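Long-range contact in putative monooxygenase (Fusobacterium nucleatum subsp. nucleatum, PDB 3MCS), which probably acts as a monooxygenase of the antibiotic biosynthesis monooxygenase family, with a substrate that is not established: residues P6-K19 / P85-V99. Residues are numbered along the deposited sequence; the frame is centred on the assembly and turned at random. Where two conformers were deposited one is given.
Sequences PILNVYDFEVKKDK and PQIAEGNLNSAEIDV
V10 and A95 form a hydrogen-bonded pair in the antiparallel pairing of strands 7-15 and 91-99, with V10 N to A95 O at 2.9 Å and the return bond equally long. The compact apolar part lies on the face of L8, V10 and I97. I97 CD1 comes within 3.7 Å of V10 CG2 and also reaches L8 CG, while V99 CG2 packs on L8 CB at 3.6 Å, the two side chains at about a right angle. Farther along this face the contact opens to solvent: N93 crosses D12 with amide and carboxylate planes 85° apart, linked through a water. On the other face, exposed S94 sets its CB 3.5 Å from Y11 CD1. Where the second chain turns at G90, chi1 of 65° swings the F13 ring toward A88 CB and I87 CD1. At the helix end, K16 N bonds to I87 O, and K19 folds back to bring NZ to 2.8 Å from Q86 O. Strand 55-62 pairs with the other edge of 7-15, helix 20-37 packs on V15 and I87, and strand 147-155 continues the sheet beyond 91-104, consistent with the dimeric alpha-beta barrel superfamily, here with both family repeats in one chain.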
loop_
_atom_site.group_PDB
_atom_site.type_symbol
_atom_site.label_atom_id
_atom_site.label_comp_id
_atom_site.label_asym_id
_atom_site.label_seq_id
_atom_site.Cartn_x
_atom_site.Cartn_y
_atom_site.Cartn_z
ATOM N N PRO A 6 -9.138 -10.364 -4.889
ATOM C CA PRO A 6 -8.948 -8.913 -4.824
ATOM C C PRO A 6 -7.749 -8.415 -5.646
ATOM O O PRO A 6 -6.718 -9.064 -5.708
ATOM C CB PRO A 6 -8.726 -8.654 -3.330
ATOM C CG PRO A 6 -8.247 -9.951 -2.773
ATOM C CD PRO A 6 -8.884 -11.018 -3.593
ATOM N N ILE A 7 -7.915 -7.264 -6.283
ATOM C CA ILE A 7 -6.851 -6.663 -7.073
ATOM C C ILE A 7 -6.200 -5.557 -6.274
ATOM O O ILE A 7 -6.854 -4.610 -5.921
ATOM C CB ILE A 7 -7.354 -6.072 -8.417
ATOM C CG1 ILE A 7 -8.206 -7.101 -9.200
ATOM C CG2 ILE A 7 -6.177 -5.627 -9.239
ATOM C CD1 ILE A 7 -7.506 -8.424 -9.505
ATOM N N LEU A 8 -4.908 -5.713 -5.995
ATOM C CA LEU A 8 -4.084 -4.756 -5.260
ATOM C C LEU A 8 -2.895 -4.345 -6.129
ATOM O O LEU A 8 -2.001 -5.185 -6.426
ATOM C CB LEU A 8 -3.560 -5.390 -3.987
ATOM C CG LEU A 8 -2.620 -4.541 -3.122
ATOM C CD1 LEU A 8 -3.273 -3.236 -2.760
ATOM C CD2 LEU A 8 -2.240 -5.305 -1.866
ATOM N N ASN A 9 -2.909 -3.071 -6.543
ATOM C CA ASN A 9 -1.875 -2.483 -7.379
ATOM C C ASN A 9 -1.262 -1.280 -6.657
ATOM O O ASN A 9 -1.979 -0.476 -6.069
ATOM C CB ASN A 9 -2.464 -2.042 -8.725
ATOM C CG ASN A 9 -2.949 -3.209 -9.576
ATOM O OD1 ASN A 9 -2.497 -4.362 -9.417
ATOM N ND2 ASN A 9 -3.860 -2.912 -10.513
ATOM N N VAL A 10 0.062 -1.179 -6.687
ATOM C CA VAL A 10 0.781 -0.084 -6.063
ATOM C C VAL A 10 1.526 0.635 -7.159
ATOM O O VAL A 10 2.422 0.069 -7.760
ATOM C CB VAL A 10 1.775 -0.586 -5.036
ATOM C CG1 VAL A 10 2.592 0.557 -4.511
ATOM C CG2 VAL A 10 1.056 -1.297 -3.901
ATOM N N TYR A 11 1.124 1.866 -7.443
ATOM C CA TYR A 11 1.726 2.683 -8.493
ATOM C C TYR A 11 2.685 3.717 -7.907
ATOM O O TYR A 11 2.355 4.362 -6.919
ATOM C CB TYR A 11 0.638 3.429 -9.242
ATOM C CG TYR A 11 -0.387 2.525 -9.840
ATOM C CD1 TYR A 11 -0.177 1.937 -11.076
ATOM C CD2 TYR A 11 -1.591 2.265 -9.181
ATOM C CE1 TYR A 11 -1.126 1.091 -11.636
ATOM C CE2 TYR A 11 -2.542 1.428 -9.742
ATOM C CZ TYR A 11 -2.297 0.843 -10.962
ATOM O OH TYR A 11 -3.217 0.004 -11.521
ATOM N N ASP A 12 3.857 3.895 -8.503
ATOM C CA ASP A 12 4.766 4.943 -8.039
ATOM C C ASP A 12 5.426 5.717 -9.181
ATOM O O ASP A 12 5.599 5.195 -10.278
ATOM C CB ASP A 12 5.810 4.361 -7.092
ATOM C CG ASP A 12 6.945 3.663 -7.794
ATOM O OD1 ASP A 12 7.880 4.344 -8.297
ATOM O OD2 ASP A 12 6.934 2.425 -7.775
ATOM N N PHE A 13 5.767 6.969 -8.947
ATOM C CA PHE A 13 6.465 7.745 -9.973
ATOM C C PHE A 13 7.099 8.976 -9.377
ATOM O O PHE A 13 6.659 9.469 -8.328
ATOM C CB PHE A 13 5.552 8.152 -11.130
ATOM C CG PHE A 13 4.444 9.088 -10.755
ATOM C CD1 PHE A 13 4.631 10.447 -10.783
ATOM C CD2 PHE A 13 3.191 8.603 -10.432
ATOM C CE1 PHE A 13 3.598 11.312 -10.455
ATOM C CE2 PHE A 13 2.161 9.463 -10.112
ATOM C CZ PHE A 13 2.370 10.813 -10.120
ATOM N N GLU A 14 8.121 9.475 -10.065
ATOM C CA GLU A 14 8.860 10.643 -9.622
ATOM C C GLU A 14 8.121 11.913 -10.043
ATOM O O GLU A 14 7.705 12.038 -11.201
ATOM C CB GLU A 14 10.256 10.609 -10.214
ATOM C CG GLU A 14 11.126 11.738 -9.778
ATOM C CD GLU A 14 12.516 11.612 -10.284
ATOM O OE1 GLU A 14 12.885 10.489 -10.702
ATOM O OE2 GLU A 14 13.234 12.629 -10.251
ATOM N N VAL A 15 7.967 12.858 -9.115
ATOM C CA VAL A 15 7.247 14.105 -9.399
ATOM C C VAL A 15 8.210 15.180 -9.902
ATOM O O VAL A 15 9.291 15.357 -9.361
ATOM C CB VAL A 15 6.470 14.616 -8.142
ATOM C CG1 VAL A 15 5.633 15.826 -8.465
ATOM C CG2 VAL A 15 5.568 13.533 -7.577
ATOM N N LYS A 16 7.814 15.892 -10.950
ATOM C CA LYS A 16 8.633 16.976 -11.467
ATOM C C LYS A 16 8.957 18.017 -10.381
ATOM O O LYS A 16 8.149 18.277 -9.469
ATOM C CB LYS A 16 7.953 17.686 -12.644
ATOM C CG LYS A 16 7.931 16.902 -13.939
ATOM C CD LYS A 16 7.550 17.780 -15.134
ATOM C CE LYS A 16 7.526 16.965 -16.422
ATOM N NZ LYS A 16 7.205 17.796 -17.623
ATOM N N LYS A 17 10.133 18.629 -10.515
ATOM C CA LYS A 17 10.608 19.617 -9.552
ATOM C C LYS A 17 9.555 20.655 -9.116
ATOM O O LYS A 17 9.171 20.712 -7.936
ATOM C CB LYS A 17 11.840 20.359 -10.115
ATOM N N ASP A 18 9.079 21.449 -10.063
ATOM C CA ASP A 18 8.195 22.561 -9.727
ATOM C C ASP A 18 6.700 22.273 -9.907
ATOM O O ASP A 18 5.919 23.201 -10.154
ATOM C CB ASP A 18 8.632 23.839 -10.505
ATOM C CG ASP A 18 8.841 23.601 -12.017
ATOM O OD1 ASP A 18 8.668 22.444 -12.483
ATOM O OD2 ASP A 18 9.192 24.580 -12.732
ATOM N N LYS A 19 6.295 21.012 -9.726
ATOM C CA LYS A 19 4.889 20.624 -9.913
ATOM C C LYS A 19 4.237 19.897 -8.718
ATOM O O LYS A 19 3.204 19.244 -8.849
ATOM C CB LYS A 19 4.751 19.763 -11.181
ATOM C CG LYS A 19 5.195 20.426 -12.509
ATOM C CD LYS A 19 4.298 21.581 -12.901
ATOM C CE LYS A 19 4.498 21.979 -14.365
ATOM N NZ LYS A 19 4.069 20.906 -15.327
ATOM N N PRO A 85 1.547 12.879 -17.293
ATOM C CA PRO A 85 2.694 13.379 -18.070
ATOM C C PRO A 85 3.149 14.803 -17.711
ATOM O O PRO A 85 4.347 15.064 -17.760
ATOM C CB PRO A 85 2.196 13.308 -19.521
ATOM C CG PRO A 85 1.184 12.206 -19.499
ATOM C CD PRO A 85 0.498 12.312 -18.154
ATOM N N GLN A 86 2.211 15.680 -17.340
ATOM C CA GLN A 86 2.573 17.052 -17.000
ATOM C C GLN A 86 3.217 17.165 -15.603
ATOM O O GLN A 86 3.941 18.133 -15.324
ATOM C CB GLN A 86 1.343 17.955 -17.130
ATOM C CG GLN A 86 0.901 18.178 -18.588
ATOM C CD GLN A 86 1.053 16.935 -19.456
ATOM O OE1 GLN A 86 2.122 16.692 -20.029
ATOM N NE2 GLN A 86 -0.023 16.145 -19.564
ATOM N N ILE A 87 2.989 16.179 -14.738
ATOM C CA ILE A 87 3.535 16.222 -13.388
ATOM C C ILE A 87 4.559 15.131 -13.034
ATOM O O ILE A 87 5.120 15.135 -11.934
ATOM C CB ILE A 87 2.382 16.151 -12.368
ATOM C CG1 ILE A 87 1.725 14.763 -12.387
ATOM C CG2 ILE A 87 1.360 17.233 -12.668
ATOM C CD1 ILE A 87 0.746 14.494 -11.259
ATOM N N ALA A 88 4.803 14.202 -13.957
ATOM C CA ALA A 88 5.737 13.109 -13.711
ATOM C C ALA A 88 7.064 13.305 -14.464
ATOM O O ALA A 88 7.097 13.611 -15.657
ATOM C CB ALA A 88 5.095 11.794 -14.081
ATOM N N GLU A 89 8.159 13.137 -13.746
ATOM C CA GLU A 89 9.474 13.260 -14.345
ATOM C C GLU A 89 9.834 11.959 -15.072
ATOM O O GLU A 89 10.232 11.957 -16.228
ATOM C CB GLU A 89 10.524 13.590 -13.274
ATOM C CG GLU A 89 11.912 13.957 -13.834
ATOM C CD GLU A 89 11.939 15.266 -14.650
ATOM O OE1 GLU A 89 11.312 16.262 -14.234
ATOM O OE2 GLU A 89 12.638 15.308 -15.686
ATOM N N GLY A 90 9.684 10.837 -14.391
ATOM C CA GLY A 90 10.018 9.577 -15.028
ATOM C C GLY A 90 9.609 8.394 -14.189
ATOM O O GLY A 90 8.732 8.525 -13.319
ATOM N N ASN A 91 10.267 7.256 -14.456
ATOM C CA ASN A 91 10.000 5.957 -13.799
ATOM C C ASN A 91 8.615 5.373 -14.190
ATOM O O ASN A 91 8.544 4.592 -15.157
ATOM C CB ASN A 91 10.208 6.011 -12.262
ATOM C CG ASN A 91 11.699 6.125 -11.859
ATOM O OD1 ASN A 91 12.424 7.007 -12.340
ATOM N ND2 ASN A 91 12.149 5.234 -10.959
ATOM N N LEU A 92 7.559 5.776 -13.453
ATOM C CA LEU A 92 6.177 5.335 -13.700
ATOM C C LEU A 92 5.988 3.818 -13.509
ATOM O O LEU A 92 5.477 3.148 -14.389
ATOM C CB LEU A 92 5.747 5.769 -15.110
ATOM C CG LEU A 92 5.993 7.249 -15.444
ATOM C CD1 LEU A 92 5.976 7.511 -16.950
ATOM C CD2 LEU A 92 4.973 8.112 -14.717
ATOM N N ASN A 93 6.398 3.291 -12.359
ATOM C CA ASN A 93 6.301 1.861 -12.058
ATOM C C ASN A 93 4.986 1.455 -11.451
ATOM O O ASN A 93 4.214 2.301 -10.985
ATOM C CB ASN A 93 7.359 1.459 -11.048
ATOM C CG ASN A 93 8.702 1.930 -11.427
ATOM O OD1 ASN A 93 8.922 2.345 -12.585
ATOM N ND2 ASN A 93 9.623 1.921 -10.460
ATOM N N SER A 94 4.762 0.142 -11.417
ATOM C CA SER A 94 3.540 -0.400 -10.868
ATOM C C SER A 94 3.724 -1.851 -10.501
ATOM O O SER A 94 4.063 -2.659 -11.335
ATOM C CB SER A 94 2.401 -0.288 -11.881
ATOM O OG SER A 94 2.614 -1.212 -12.912
ATOM N N ALA A 95 3.488 -2.164 -9.249
ATOM C CA ALA A 95 3.540 -3.514 -8.766
ATOM C C ALA A 95 2.107 -4.090 -8.707
ATOM O O ALA A 95 1.215 -3.441 -8.168
ATOM C CB ALA A 95 4.158 -3.522 -7.386
ATOM N N GLU A 96 1.896 -5.284 -9.266
ATOM C CA GLU A 96 0.617 -5.978 -9.170
ATOM C C GLU A 96 0.804 -7.061 -8.128
ATOM O O GLU A 96 1.712 -7.862 -8.253
ATOM C CB GLU A 96 0.203 -6.605 -10.496
ATOM C CG GLU A 96 -0.010 -5.623 -11.647
ATOM C CD GLU A 96 -0.710 -6.256 -12.838
ATOM O OE1 GLU A 96 -1.447 -7.261 -12.658
ATOM O OE2 GLU A 96 -0.546 -5.737 -13.955
ATOM N N ILE A 97 -0.072 -7.134 -7.127
ATOM C CA ILE A 97 0.165 -8.036 -5.978
ATOM C C ILE A 97 -0.864 -9.126 -5.676
ATOM O O ILE A 97 -2.046 -8.865 -5.607
ATOM C CB ILE A 97 0.287 -7.161 -4.712
ATOM C CG1 ILE A 97 1.305 -6.038 -4.962
ATOM C CG2 ILE A 97 0.676 -7.998 -3.514
ATOM C CD1 ILE A 97 1.370 -5.026 -3.888
ATOM N N ASP A 98 -0.415 -10.361 -5.497
ATOM C CA ASP A 98 -1.318 -11.438 -5.094
ATOM C C ASP A 98 -1.521 -11.218 -3.612
ATOM O O ASP A 98 -0.584 -11.403 -2.819
ATOM C CB ASP A 98 -0.739 -12.836 -5.362
ATOM C CG ASP A 98 -0.900 -13.302 -6.824
ATOM O OD1 ASP A 98 -1.814 -12.837 -7.564
ATOM O OD2 ASP A 98 -0.117 -14.190 -7.229
ATOM N N VAL A 99 -2.728 -10.806 -3.226
ATOM C CA VAL A 99 -3.006 -10.491 -1.825
ATOM C C VAL A 99 -3.024 -11.738 -0.948
ATOM O O VAL A 99 -3.705 -12.709 -1.286
ATOM C CB VAL A 99 -4.351 -9.783 -1.679
ATOM C CG1 VAL A 99 -4.597 -9.418 -0.211
ATOM C CG2 VAL A 99 -4.370 -8.561 -2.541
HETATM O O HOH W 1 -5.123 -10.889 -4.917
HETATM O O HOH W 2 8.906 0.748 -7.536
#